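Local coordinates for periplasmic sugar-binding domain protein (Pseudomonas fluorescens Pf-5, PDB 3H75) that probably binds a sugar in the periplasm, as a two-domain member of the bacterial solute-binding protein 2 family, at residues A[4-9]-A[63-68]; A[18-23]-A[39-44]; A[31-36]-A[269-274]; A[115-120]-A[287-292]. All coordinates share one frame; numbering follows the deposited sequence.

Interaction 1 of 4, residues A[4-9]-A[63-68]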
loop_
_atom_site.group_PDB
_atom_site.type_symbol
_atom_site.label_atom_id
_atom_site.label_comp_id
_atom_site.label_asym_id
_atom_site.label_seq_id
_atom_site.Cartn_x
_atom_site.Cartn_y
_atom_site.Cartn_z
ATOM N N THR A 4 26.527 -3.434 -1.706
ATOM C CA THR A 4 25.463 -4.419 -1.568
ATOM C C THR A 4 24.451 -4.101 -2.665
ATOM O O THR A 4 24.057 -2.948 -2.834
ATOM C CB THR A 4 24.788 -4.314 -0.194
ATOM O OG1 THR A 4 25.757 -4.579 0.828
ATOM C CG2 THR A 4 23.650 -5.314 -0.077
ATOM N N SER A 5 24.039 -5.120 -3.410
ATOM C CA SER A 5 23.104 -4.918 -4.508
ATOM C C SER A 5 21.733 -5.527 -4.269
ATOM O O SER A 5 21.606 -6.623 -3.724
ATOM C CB SER A 5 23.690 -5.495 -5.796
ATOM O OG SER A 5 23.988 -6.870 -5.635
ATOM N N VAL A 6 20.708 -4.804 -4.705
ATOM C CA VAL A 6 19.328 -5.243 -4.561
ATOM C C VAL A 6 18.553 -4.976 -5.846
ATOM O O VAL A 6 18.717 -3.930 -6.474
ATOM C CB VAL A 6 18.616 -4.479 -3.416
ATOM C CG1 VAL A 6 17.166 -4.928 -3.308
ATOM C CG2 VAL A 6 19.343 -4.705 -2.099
ATOM N N VAL A 7 17.733 -5.939 -6.249
ATOM C CA VAL A 7 16.885 -5.775 -7.419
ATOM C C VAL A 7 15.461 -5.898 -6.898
ATOM O O VAL A 7 15.131 -6.860 -6.197
ATOM C CB VAL A 7 17.125 -6.867 -8.489
ATOM C CG1 VAL A 7 16.045 -6.779 -9.565
ATOM C CG2 VAL A 7 18.497 -6.686 -9.123
ATOM N N PHE A 8 14.627 -4.912 -7.204
ATOM C CA PHE A 8 13.239 -4.953 -6.766
ATOM C C PHE A 8 12.330 -5.081 -7.969
ATOM O O PHE A 8 12.442 -4.309 -8.923
ATOM C CB PHE A 8 12.863 -3.688 -5.975
ATOM C CG PHE A 8 11.388 -3.584 -5.656
ATOM C CD1 PHE A 8 10.722 -4.634 -5.030
ATOM C CD2 PHE A 8 10.664 -2.442 -5.983
ATOM C CE1 PHE A 8 9.360 -4.550 -4.735
ATOM C CE2 PHE A 8 9.298 -2.347 -5.690
ATOM C CZ PHE A 8 8.648 -3.402 -5.068
ATOM N N LEU A 9 11.444 -6.068 -7.924
ATOM C CA LEU A 9 10.480 -6.292 -8.999
ATOM C C LEU A 9 9.190 -5.566 -8.610
ATOM O O LEU A 9 8.389 -6.067 -7.812
ATOM C CB LEU A 9 10.235 -7.794 -9.186
ATOM C CG LEU A 9 11.522 -8.608 -9.384
ATOM C CD1 LEU A 9 11.171 -10.073 -9.615
ATOM C CD2 LEU A 9 12.321 -8.055 -10.573
ATOM N N PRO A 63 22.288 -10.144 -8.268
ATOM C CA PRO A 63 22.294 -9.205 -7.145
ATOM C C PRO A 63 22.403 -9.975 -5.835
ATOM O O PRO A 63 22.174 -11.187 -5.800
ATOM C CB PRO A 63 20.948 -8.504 -7.287
ATOM C CG PRO A 63 20.066 -9.617 -7.782
ATOM C CD PRO A 63 20.935 -10.280 -8.837
ATOM N N ASP A 64 22.759 -9.286 -4.759
ATOM C CA ASP A 64 22.853 -9.951 -3.466
ATOM C C ASP A 64 21.447 -10.306 -2.999
ATOM O O ASP A 64 21.218 -11.380 -2.443
ATOM C CB ASP A 64 23.518 -9.040 -2.430
ATOM C CG ASP A 64 24.971 -8.755 -2.748
ATOM O OD1 ASP A 64 25.704 -9.713 -3.064
ATOM O OD2 ASP A 64 25.385 -7.579 -2.675
ATOM N N TYR A 65 20.509 -9.392 -3.243
ATOM C CA TYR A 65 19.116 -9.568 -2.845
ATOM C C TYR A 65 18.142 -9.340 -3.994
ATOM O O TYR A 65 18.376 -8.501 -4.872
ATOM C CB TYR A 65 18.753 -8.576 -1.734
ATOM C CG TYR A 65 19.578 -8.704 -0.479
ATOM C CD1 TYR A 65 19.180 -9.550 0.555
ATOM C CD2 TYR A 65 20.767 -7.991 -0.331
ATOM C CE1 TYR A 65 19.950 -9.686 1.709
ATOM C CE2 TYR A 65 21.546 -8.122 0.817
ATOM C CZ TYR A 65 21.130 -8.972 1.830
ATOM O OH TYR A 65 21.908 -9.118 2.956
ATOM N N LEU A 66 17.041 -10.084 -3.960
ATOM C CA LEU A 66 15.966 -9.968 -4.936
ATOM C C LEU A 66 14.732 -9.682 -4.080
ATOM O O LEU A 66 14.357 -10.494 -3.232
ATOM C CB LEU A 66 15.777 -11.286 -5.701
ATOM C CG LEU A 66 15.157 -11.326 -7.108
ATOM C CD1 LEU A 66 14.139 -12.459 -7.170
ATOM C CD2 LEU A 66 14.519 -9.995 -7.479
HETATM N N MSE A 67 14.127 -8.516 -4.276
HETATM C CA MSE A 67 12.941 -8.132 -3.523
HETATM C C MSE A 67 11.720 -8.195 -4.429
HETATM O O MSE A 67 11.770 -7.766 -5.576
HETATM C CB MSE A 67 13.100 -6.718 -2.979
HETATM C CG MSE A 67 12.042 -6.331 -1.967
HETATM SE SE MSE A 67 12.314 -4.500 -1.398
HETATM C CE MSE A 67 14.174 -4.531 -0.980
ATOM N N LEU A 68 10.625 -8.739 -3.922
ATOM C CA LEU A 68 9.415 -8.851 -4.723
ATOM C C LEU A 68 8.180 -8.781 -3.847
ATOM O O LEU A 68 8.235 -9.069 -2.649
ATOM C CB LEU A 68 9.402 -10.178 -5.492
ATOM C CG LEU A 68 9.493 -11.446 -4.632
ATOM C CD1 LEU A 68 8.672 -12.568 -5.262
ATOM C CD2 LEU A 68 10.952 -11.852 -4.472
#
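Asp64 and Ser5 face each other near the start of two parallel strands, Asp64 just before its own, and each side chain takes the other's backbone N-H. Asp64 OD2 accepts from Ser5 N at 2.9 Å, the donor lying 28° above the carboxylate plane. Ser5 OG, in the crowded position between its own N and carbonyl carbon, accepts from Asp64 N at 2.8 Å. An alanine in place of Asp64 would lose the carboxylate and would probably leave Ser5 N less firmly held. Further along, Met67 N points nearly down the C=O axis of Val7 O at 2.7 Å. Met67 SE, the selenium of a selenomethionine, stands obliquely to the Phe8 ring, 4.7 Å from its centroid, a Met-aromatic contact. A bend at chi3 (-49°) brings Met67 CE to Val6 CG1 at 3.8 Å. Thr4 CG2 meets the edge of the Tyr65 ring at CE2, 3.6 Å away. On the other face Val7 CG2 rests on Pro63 CB, also at 3.6 Å, and Leu66 CD2 crosses obliquely to Leu9 CG. Helix 265-277 packs on the Met67 face, where Asp276 bonds Tyr65 OH. Helix 46-58 covers the Val7 face, and strands 36-41 and 88-93 flank the pair.

Interaction 2 of 4, residues A[18-23]-A[39-44]. With SO4 (sulfate ion), chain B.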
loop_
_atom_site.group_PDB
_atom_site.type_symbol
_atom_site.label_atom_id
_atom_site.label_comp_id
_atom_site.label_asym_id
_atom_site.label_seq_id
_atom_site.Cartn_x
_atom_site.Cartn_y
_atom_site.Cartn_z
ATOM N N PHE A 18 1.285 5.548 -7.110
ATOM C CA PHE A 18 1.696 4.858 -5.899
ATOM C C PHE A 18 3.009 4.118 -6.042
ATOM O O PHE A 18 3.905 4.261 -5.210
ATOM C CB PHE A 18 0.645 3.846 -5.436
ATOM C CG PHE A 18 1.127 2.974 -4.308
ATOM C CD1 PHE A 18 1.219 3.478 -3.015
ATOM C CD2 PHE A 18 1.587 1.680 -4.559
ATOM C CE1 PHE A 18 1.772 2.714 -1.989
ATOM C CE2 PHE A 18 2.143 0.904 -3.541
ATOM C CZ PHE A 18 2.239 1.420 -2.252
ATOM N N TRP A 19 3.116 3.309 -7.090
ATOM C CA TRP A 19 4.316 2.524 -7.281
ATOM C C TRP A 19 5.546 3.353 -7.618
ATOM O O TRP A 19 6.665 2.950 -7.306
ATOM C CB TRP A 19 4.050 1.409 -8.297
ATOM C CG TRP A 19 3.345 0.258 -7.624
ATOM C CD1 TRP A 19 2.076 -0.201 -7.866
ATOM C CD2 TRP A 19 3.862 -0.539 -6.553
ATOM N NE1 TRP A 19 1.778 -1.234 -7.003
ATOM C CE2 TRP A 19 2.856 -1.460 -6.189
ATOM C CE3 TRP A 19 5.082 -0.562 -5.864
ATOM C CZ2 TRP A 19 3.034 -2.396 -5.160
ATOM C CZ3 TRP A 19 5.259 -1.492 -4.842
ATOM C CH2 TRP A 19 4.238 -2.394 -4.502
ATOM N N VAL A 20 5.346 4.521 -8.222
ATOM C CA VAL A 20 6.473 5.395 -8.514
ATOM C C VAL A 20 6.930 6.011 -7.185
ATOM O O VAL A 20 8.126 6.144 -6.930
ATOM C CB VAL A 20 6.082 6.510 -9.505
ATOM C CG1 VAL A 20 7.192 7.558 -9.581
ATOM C CG2 VAL A 20 5.832 5.906 -10.886
ATOM N N SER A 21 5.977 6.373 -6.327
ATOM C CA SER A 21 6.325 6.944 -5.031
ATOM C C SER A 21 7.068 5.921 -4.175
ATOM O O SER A 21 7.986 6.265 -3.428
ATOM C CB SER A 21 5.066 7.425 -4.306
ATOM O OG SER A 21 4.531 8.559 -4.966
ATOM N N TYR A 22 6.667 4.660 -4.298
ATOM C CA TYR A 22 7.288 3.565 -3.559
ATOM C C TYR A 22 8.743 3.478 -4.034
ATOM O O TYR A 22 9.665 3.377 -3.225
ATOM C CB TYR A 22 6.542 2.267 -3.874
ATOM C CG TYR A 22 6.829 1.089 -2.967
ATOM C CD1 TYR A 22 5.954 0.746 -1.936
ATOM C CD2 TYR A 22 7.934 0.266 -3.191
ATOM C CE1 TYR A 22 6.161 -0.394 -1.157
ATOM C CE2 TYR A 22 8.152 -0.874 -2.416
ATOM C CZ TYR A 22 7.260 -1.203 -1.408
ATOM O OH TYR A 22 7.430 -2.361 -0.690
ATOM N N SER A 23 8.933 3.529 -5.350
ATOM C CA SER A 23 10.267 3.469 -5.942
ATOM C C SER A 23 11.142 4.651 -5.544
ATOM O O SER A 23 12.305 4.476 -5.181
ATOM C CB SER A 23 10.169 3.421 -7.470
ATOM O OG SER A 23 9.624 2.193 -7.908
ATOM N N ILE A 39 15.422 -1.215 -10.079
ATOM C CA ILE A 39 13.991 -1.459 -10.010
ATOM C C ILE A 39 13.454 -1.806 -11.389
ATOM O O ILE A 39 13.622 -1.039 -12.342
ATOM C CB ILE A 39 13.236 -0.219 -9.473
ATOM C CG1 ILE A 39 13.675 0.074 -8.037
ATOM C CG2 ILE A 39 11.730 -0.460 -9.532
ATOM C CD1 ILE A 39 13.092 1.348 -7.456
ATOM N N LEU A 40 12.822 -2.971 -11.491
ATOM C CA LEU A 40 12.242 -3.430 -12.748
ATOM C C LEU A 40 10.722 -3.386 -12.644
ATOM O O LEU A 40 10.136 -4.049 -11.789
ATOM C CB LEU A 40 12.681 -4.864 -13.045
ATOM C CG LEU A 40 14.184 -5.150 -13.065
ATOM C CD1 LEU A 40 14.412 -6.625 -13.377
ATOM C CD2 LEU A 40 14.863 -4.275 -14.105
ATOM N N TYR A 41 10.085 -2.602 -13.508
ATOM C CA TYR A 41 8.630 -2.493 -13.511
ATOM C C TYR A 41 7.969 -3.591 -14.340
ATOM O O TYR A 41 8.425 -3.910 -15.435
ATOM C CB TYR A 41 8.201 -1.130 -14.069
ATOM C CG TYR A 41 8.328 0.009 -13.084
ATOM C CD1 TYR A 41 7.323 0.259 -12.152
ATOM C CD2 TYR A 41 9.451 0.838 -13.083
ATOM C CE1 TYR A 41 7.429 1.310 -11.244
ATOM C CE2 TYR A 41 9.569 1.891 -12.180
ATOM C CZ TYR A 41 8.550 2.121 -11.264
ATOM O OH TYR A 41 8.641 3.172 -10.380
ATOM N N ALA A 42 6.879 -4.152 -13.824
ATOM C CA ALA A 42 6.156 -5.188 -14.551
ATOM C C ALA A 42 5.163 -4.566 -15.526
ATOM O O ALA A 42 4.671 -5.236 -16.425
ATOM C CB ALA A 42 5.409 -6.084 -13.577
ATOM N N GLU A 43 4.886 -3.277 -15.338
ATOM C CA GLU A 43 3.910 -2.548 -16.144
ATOM C C GLU A 43 2.568 -3.278 -16.055
ATOM O O GLU A 43 1.864 -3.501 -17.049
ATOM C CB GLU A 43 4.387 -2.393 -17.601
ATOM C CG GLU A 43 5.766 -1.724 -17.752
ATOM C CD GLU A 43 5.830 -0.279 -17.262
ATOM O OE1 GLU A 43 4.800 0.268 -16.817
ATOM O OE2 GLU A 43 6.930 0.315 -17.329
ATOM N N ARG A 44 2.246 -3.664 -14.826
ATOM C CA ARG A 44 1.002 -4.331 -14.472
ATOM C C ARG A 44 0.662 -5.673 -15.113
ATOM O O ARG A 44 -0.510 -6.009 -15.284
ATOM C CB ARG A 44 -0.163 -3.351 -14.639
ATOM C CG ARG A 44 -0.269 -2.324 -13.496
ATOM C CD ARG A 44 -0.502 -3.040 -12.172
ATOM N NE ARG A 44 -0.631 -2.139 -11.025
ATOM C CZ ARG A 44 -0.847 -2.569 -9.785
ATOM N NH1 ARG A 44 -0.950 -3.873 -9.550
ATOM N NH2 ARG A 44 -0.965 -1.703 -8.784
HETATM S S SO4 B . -0.734 -4.289 -5.902
HETATM O O1 SO4 B . -1.420 -4.446 -4.602
HETATM O O2 SO4 B . -0.592 -2.856 -6.197
HETATM O O3 SO4 B . 0.592 -4.914 -5.797
HETATM O O4 SO4 B . -1.535 -4.946 -6.959
#
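This contact lies inside the beta-alpha-beta unit of strand 5-10, helix 17-33 and strand 36-41, between the helix and the second strand. Ser23 and Tyr41 meet tip to tip, their hydroxyls OG and OH 2.8 Å apart and hydrogen-bonded. Ser23 OG also lies 3.1 Å from Trp19 O, one turn earlier in the helix. Trp19 O takes a further bond from Asn10. Beside this polar pair Ile39 CD1 touches Ser23 CB at 3.6 Å. The other half is built round a sulfate, probably from the crystallisation liquor. Trp19 NE1 donates a hydrogen bond to sulfate O2 at 3.0 Å, and Arg44 NH2 reaches the same oxygen at 2.9 Å. Arg44 NH1 bonds sulfate O4 at 2.9 Å, almost straight at 174°. The indole and guanidinium planes stand 73° apart, and NH2 comes in at the indole edge. Phe18 CE2 lies over one face of the Trp19 ring. Glu16 forms a salt bridge with Arg44 NH2. Trp19 NE1 and Arg44 NH2 are two donors only 3.3 Å apart, with no bond between them. The shared sulfate oxygen probably makes their closeness tolerable, and Glu16 would offset part of the charge on Arg44.

Interaction 3 of 4, residues A[31-36]-A[269-274]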
loop_
_atom_site.group_PDB
_atom_site.type_symbol
_atom_site.label_atom_id
_atom_site.label_comp_id
_atom_site.label_asym_id
_atom_site.label_seq_id
_atom_site.Cartn_x
_atom_site.Cartn_y
_atom_site.Cartn_z
ATOM N N ARG A 31 20.426 5.574 -1.964
ATOM C CA ARG A 31 21.496 6.563 -2.045
ATOM C C ARG A 31 22.122 6.824 -0.680
ATOM O O ARG A 31 23.345 6.882 -0.548
ATOM C CB ARG A 31 20.969 7.881 -2.621
ATOM C CG ARG A 31 20.625 7.832 -4.102
ATOM C CD ARG A 31 20.380 9.231 -4.657
ATOM N NE ARG A 31 19.172 9.850 -4.117
ATOM C CZ ARG A 31 17.940 9.578 -4.535
ATOM N NH1 ARG A 31 17.746 8.695 -5.504
ATOM N NH2 ARG A 31 16.900 10.193 -3.987
ATOM N N ASP A 32 21.277 6.975 0.333
ATOM C CA ASP A 32 21.750 7.252 1.683
ATOM C C ASP A 32 22.459 6.059 2.321
ATOM O O ASP A 32 23.401 6.235 3.095
ATOM C CB ASP A 32 20.575 7.694 2.561
ATOM C CG ASP A 32 21.022 8.319 3.871
ATOM O OD1 ASP A 32 21.856 9.249 3.833
ATOM O OD2 ASP A 32 20.537 7.892 4.937
ATOM N N LEU A 33 22.016 4.851 1.980
ATOM C CA LEU A 33 22.589 3.626 2.535
ATOM C C LEU A 33 23.768 3.062 1.743
ATOM O O LEU A 33 24.406 2.097 2.172
ATOM C CB LEU A 33 21.500 2.555 2.652
ATOM C CG LEU A 33 20.346 2.868 3.608
ATOM C CD1 LEU A 33 19.209 1.881 3.387
ATOM C CD2 LEU A 33 20.839 2.807 5.042
ATOM N N GLY A 34 24.053 3.656 0.589
ATOM C CA GLY A 34 25.158 3.183 -0.229
ATOM C C GLY A 34 24.883 1.824 -0.840
ATOM O O GLY A 34 25.775 0.981 -0.936
ATOM N N LEU A 35 23.638 1.611 -1.250
ATOM C CA LEU A 35 23.237 0.350 -1.860
ATOM C C LEU A 35 23.068 0.517 -3.364
ATOM O O LEU A 35 22.707 1.595 -3.844
ATOM C CB LEU A 35 21.905 -0.139 -1.272
ATOM C CG LEU A 35 21.813 -0.455 0.222
ATOM C CD1 LEU A 35 20.384 -0.868 0.574
ATOM C CD2 LEU A 35 22.787 -1.562 0.569
ATOM N N ASP A 36 23.338 -0.555 -4.098
ATOM C CA ASP A 36 23.186 -0.562 -5.543
ATOM C C ASP A 36 21.799 -1.139 -5.804
ATOM O O ASP A 36 21.588 -2.344 -5.688
ATOM C CB ASP A 36 24.271 -1.435 -6.184
ATOM C CG ASP A 36 23.977 -1.766 -7.633
ATOM O OD1 ASP A 36 23.319 -0.952 -8.315
ATOM O OD2 ASP A 36 24.417 -2.838 -8.094
ATOM N N ALA A 269 12.533 -1.569 4.038
ATOM C CA ALA A 269 13.041 -2.871 3.624
ATOM C C ALA A 269 14.528 -2.773 3.293
ATOM O O ALA A 269 15.302 -3.670 3.625
ATOM C CB ALA A 269 12.263 -3.379 2.407
ATOM N N LEU A 270 14.930 -1.687 2.642
ATOM C CA LEU A 270 16.339 -1.528 2.289
ATOM C C LEU A 270 17.202 -1.315 3.528
ATOM O O LEU A 270 18.364 -1.727 3.554
ATOM C CB LEU A 270 16.522 -0.390 1.278
ATOM C CG LEU A 270 15.936 -0.729 -0.103
ATOM C CD1 LEU A 270 16.126 0.425 -1.061
ATOM C CD2 LEU A 270 16.604 -1.973 -0.657
ATOM N N VAL A 271 16.644 -0.684 4.558
ATOM C CA VAL A 271 17.400 -0.492 5.793
ATOM C C VAL A 271 17.649 -1.881 6.378
ATOM O O VAL A 271 18.759 -2.195 6.816
ATOM C CB VAL A 271 16.620 0.339 6.837
ATOM C CG1 VAL A 271 17.368 0.335 8.168
ATOM C CG2 VAL A 271 16.441 1.763 6.342
ATOM N N ALA A 272 16.611 -2.713 6.382
ATOM C CA ALA A 272 16.726 -4.068 6.911
ATOM C C ALA A 272 17.718 -4.910 6.109
ATOM O O ALA A 272 18.524 -5.647 6.689
ATOM C CB ALA A 272 15.356 -4.744 6.929
ATOM N N LEU A 273 17.666 -4.811 4.783
ATOM C CA LEU A 273 18.579 -5.584 3.947
ATOM C C LEU A 273 20.001 -5.071 4.105
ATOM O O LEU A 273 20.955 -5.851 4.110
ATOM C CB LEU A 273 18.150 -5.530 2.478
ATOM C CG LEU A 273 16.813 -6.225 2.203
ATOM C CD1 LEU A 273 16.526 -6.205 0.709
ATOM C CD2 LEU A 273 16.854 -7.655 2.717
ATOM N N HIS A 274 20.140 -3.756 4.225
ATOM C CA HIS A 274 21.447 -3.142 4.421
ATOM C C HIS A 274 22.074 -3.744 5.675
ATOM O O HIS A 274 23.249 -4.114 5.684
ATOM C CB HIS A 274 21.281 -1.626 4.576
ATOM C CG HIS A 274 22.481 -0.930 5.140
ATOM N ND1 HIS A 274 22.768 -0.914 6.486
ATOM C CD2 HIS A 274 23.457 -0.206 4.538
ATOM C CE1 HIS A 274 23.867 -0.206 6.694
ATOM N NE2 HIS A 274 24.303 0.233 5.528
#
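Helix 17-33 ends at this contact: Gly34 leaves helical geometry with a positive phi of 69°, and the chain turns through Leu35 toward strand 36-41, with Leu33 CA 7.1 Å from His274 CA of the facing helix. Leu33 has the largest share of the contact, and its two methyl groups do different work. Leu33 CD2 sits over one face of the His274 ring, 4.1 Å from the centroid and 16° off the normal, a CH-pi contact. Leu33 CD1 reaches back along the facing helix, to Leu270 O at 3.7 Å and to Val271 CG2 at 4.1 Å. His274 has CG anti to its backbone N (chi1 165°), which turns the imidazole toward the C-terminal end of helix 17-33, where His274 CD2 lies 3.4 Å from Leu33 O. The ring is thus met by Leu33 over a face, while Leu35 CD2 lies at its edge.

In the fold, helices 17-33 and 265-277 lie on the same face of the parallel sheet. The first is the crossover helix of a beta-alpha-beta unit, and the second comes from much later in the chain. Leu35 points toward helix 265-277. Leu35 CD1 touches Leu270 CB at 4.0 Å and the same Leu270 O at 3.7 Å. That oxygen accepts the helical bond from His274 N, and the two leucine methyls cover it. No hydrogen bond joins the two segments. Phe319 of helix 319-322 packs against both Leu33 and Val271, and Leu270 also touches Val6 and Met67 of the sheet.

Interaction 4 of 4, residues A[115-120]-A[287-292]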
loop_
_atom_site.group_PDB
_atom_site.type_symbol
_atom_site.label_atom_id
_atom_site.label_comp_id
_atom_site.label_asym_id
_atom_site.label_seq_id
_atom_site.Cartn_x
_atom_site.Cartn_y
_atom_site.Cartn_z
ATOM N N ILE A 115 15.663 -16.077 3.324
ATOM C CA ILE A 115 14.433 -15.461 2.846
ATOM C C ILE A 115 13.752 -14.735 3.999
ATOM O O ILE A 115 13.444 -15.336 5.025
ATOM C CB ILE A 115 13.452 -16.510 2.282
ATOM C CG1 ILE A 115 14.090 -17.245 1.102
ATOM C CG2 ILE A 115 12.168 -15.826 1.834
ATOM C CD1 ILE A 115 13.255 -18.391 0.569
ATOM N N GLY A 116 13.526 -13.437 3.827
ATOM C CA GLY A 116 12.871 -12.656 4.859
ATOM C C GLY A 116 11.647 -11.988 4.263
ATOM O O GLY A 116 11.386 -12.139 3.072
ATOM N N SER A 117 10.891 -11.267 5.084
ATOM C CA SER A 117 9.700 -10.578 4.600
ATOM C C SER A 117 9.400 -9.347 5.440
ATOM O O SER A 117 9.918 -9.188 6.545
ATOM C CB SER A 117 8.487 -11.519 4.615
ATOM O OG SER A 117 8.108 -11.874 5.937
HETATM N N MSE A 118 8.560 -8.470 4.902
HETATM C CA MSE A 118 8.178 -7.253 5.605
HETATM C C MSE A 118 6.799 -6.862 5.116
HETATM O O MSE A 118 6.586 -6.708 3.914
HETATM C CB MSE A 118 9.161 -6.127 5.309
HETATM C CG MSE A 118 8.804 -4.828 6.012
HETATM SE SE MSE A 118 10.146 -3.478 5.785
HETATM C CE MSE A 118 11.381 -4.038 7.172
ATOM N N VAL A 119 5.866 -6.698 6.046
ATOM C CA VAL A 119 4.503 -6.349 5.681
ATOM C C VAL A 119 3.952 -5.197 6.501
ATOM O O VAL A 119 4.443 -4.901 7.593
ATOM C CB VAL A 119 3.562 -7.552 5.871
ATOM C CG1 VAL A 119 4.098 -8.752 5.108
ATOM C CG2 VAL A 119 3.420 -7.877 7.356
ATOM N N GLY A 120 2.921 -4.558 5.959
ATOM C CA GLY A 120 2.275 -3.458 6.642
ATOM C C GLY A 120 0.982 -3.941 7.274
ATOM O O GLY A 120 0.857 -5.121 7.610
ATOM N N GLY A 287 13.475 -9.198 12.766
ATOM C CA GLY A 287 13.482 -10.056 11.591
ATOM C C GLY A 287 13.315 -11.539 11.882
ATOM O O GLY A 287 13.192 -11.939 13.042
ATOM N N PRO A 288 13.308 -12.387 10.837
ATOM C CA PRO A 288 13.447 -11.982 9.435
ATOM C C PRO A 288 12.117 -11.597 8.788
ATOM O O PRO A 288 12.086 -11.176 7.633
ATOM C CB PRO A 288 14.061 -13.213 8.790
ATOM C CG PRO A 288 13.359 -14.313 9.507
ATOM C CD PRO A 288 13.396 -13.854 10.961
ATOM N N ASP A 289 11.025 -11.755 9.533
ATOM C CA ASP A 289 9.697 -11.424 9.027
ATOM C C ASP A 289 9.086 -10.274 9.818
ATOM O O ASP A 289 8.393 -10.482 10.815
ATOM C CB ASP A 289 8.780 -12.646 9.098
ATOM C CG ASP A 289 9.316 -13.820 8.306
ATOM O OD1 ASP A 289 9.605 -13.645 7.104
ATOM O OD2 ASP A 289 9.448 -14.919 8.885
ATOM N N TRP A 290 9.350 -9.058 9.355
ATOM C CA TRP A 290 8.856 -7.852 10.000
ATOM C C TRP A 290 7.373 -7.599 9.761
ATOM O O TRP A 290 6.873 -7.756 8.647
ATOM C CB TRP A 290 9.651 -6.646 9.506
ATOM C CG TRP A 290 11.030 -6.538 10.087
ATOM C CD1 TRP A 290 11.384 -5.887 11.231
ATOM C CD2 TRP A 290 12.238 -7.088 9.546
ATOM N NE1 TRP A 290 12.739 -5.992 11.438
ATOM C CE2 TRP A 290 13.288 -6.725 10.418
ATOM C CE3 TRP A 290 12.536 -7.851 8.408
ATOM C CZ2 TRP A 290 14.619 -7.099 10.188
ATOM C CZ3 TRP A 290 13.858 -8.223 8.181
ATOM C CH2 TRP A 290 14.882 -7.845 9.066
ATOM N N GLN A 291 6.677 -7.205 10.824
ATOM C CA GLN A 291 5.256 -6.880 10.761
ATOM C C GLN A 291 5.171 -5.433 11.239
ATOM O O GLN A 291 5.433 -5.140 12.407
ATOM C CB GLN A 291 4.451 -7.798 11.683
ATOM C CG GLN A 291 4.568 -9.275 11.329
ATOM C CD GLN A 291 3.778 -10.172 12.269
ATOM O OE1 GLN A 291 2.557 -10.060 12.378
ATOM N NE2 GLN A 291 4.478 -11.069 12.954
ATOM N N LEU A 292 4.813 -4.530 10.333
ATOM C CA LEU A 292 4.746 -3.115 10.668
ATOM C C LEU A 292 3.349 -2.518 10.589
ATOM O O LEU A 292 2.490 -3.005 9.860
ATOM C CB LEU A 292 5.660 -2.316 9.732
ATOM C CG LEU A 292 7.088 -2.816 9.482
ATOM C CD1 LEU A 292 7.777 -1.904 8.481
ATOM C CD2 LEU A 292 7.864 -2.845 10.787
HETATM O O HOH W 1 6.418 -10.142 7.595
#
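The packed side of this parallel strand pair holds Trp290, Met118 and Leu292. Met118 CE lies off-centre over one face of the indole, 3.9 Å from Trp290 CG. Gly287 CA presses on the opposite face, 3.4 Å above the ring plane. A bend at chi3 (-82°) folds Met118 CE over the ring, while SE of this selenomethionine touches Leu292 CD1 at 3.9 Å. Trp290 NE1 bonds Leu285 O. The fit is also close at Gly116, where a beta carbon would come within 2.8 Å of Pro288 O. Pro288 itself follows a cis peptide bond.

Strand 289-291 is an outermost strand of the six-stranded parallel sheet. It joins next to strand 115-119 after the chain has built most of the second sheet. Four backbone bonds join the segments, among them Ser117 N to Pro288 O and Leu292 N to Val119 O, both at 2.8 Å. Helix 265-277 covers the Met118 and Trp290 face.

The other face is looser and wetter. It carries Ser117, Asp289, Val119 and Gln291, the last exposed. Ser117 OG donates to Asp289 OD1 at 2.6 Å, meeting it from above the carboxylate plane. A water donates to both Ser117 OG and Trp290 O, so this hydroxyl gives one bond and takes another. Asp289 OD2 forms a salt bridge with Arg101. A leucine in place of Asp289 would lose both carboxylate bonds and would probably leave the Ser117 hydroxyl without its acceptor.

How the interactions relate
Interactions 1 and 4 both join neighbouring parallel strands of one sheet, but at different places in it. Interaction 1 is interior, with helices on both faces. Interaction 4 takes in an outermost strand, and one of its faces carries a water. Interaction 3 is buried and has no hydrogen bond across its segments. It lies on the sheet beside interaction 1, where Met67 touches Leu273, and it meets interaction 4 where Ala272 touches Trp290. Interaction 2 uses the other end of helix 17-33 from interaction 3. It is partly buried, and its polar contacts come from side chains: two hydroxyls, and an indole and guanidinium on sulfate. Interactions 1 and 2 share the sheet through Phe8 and Leu40.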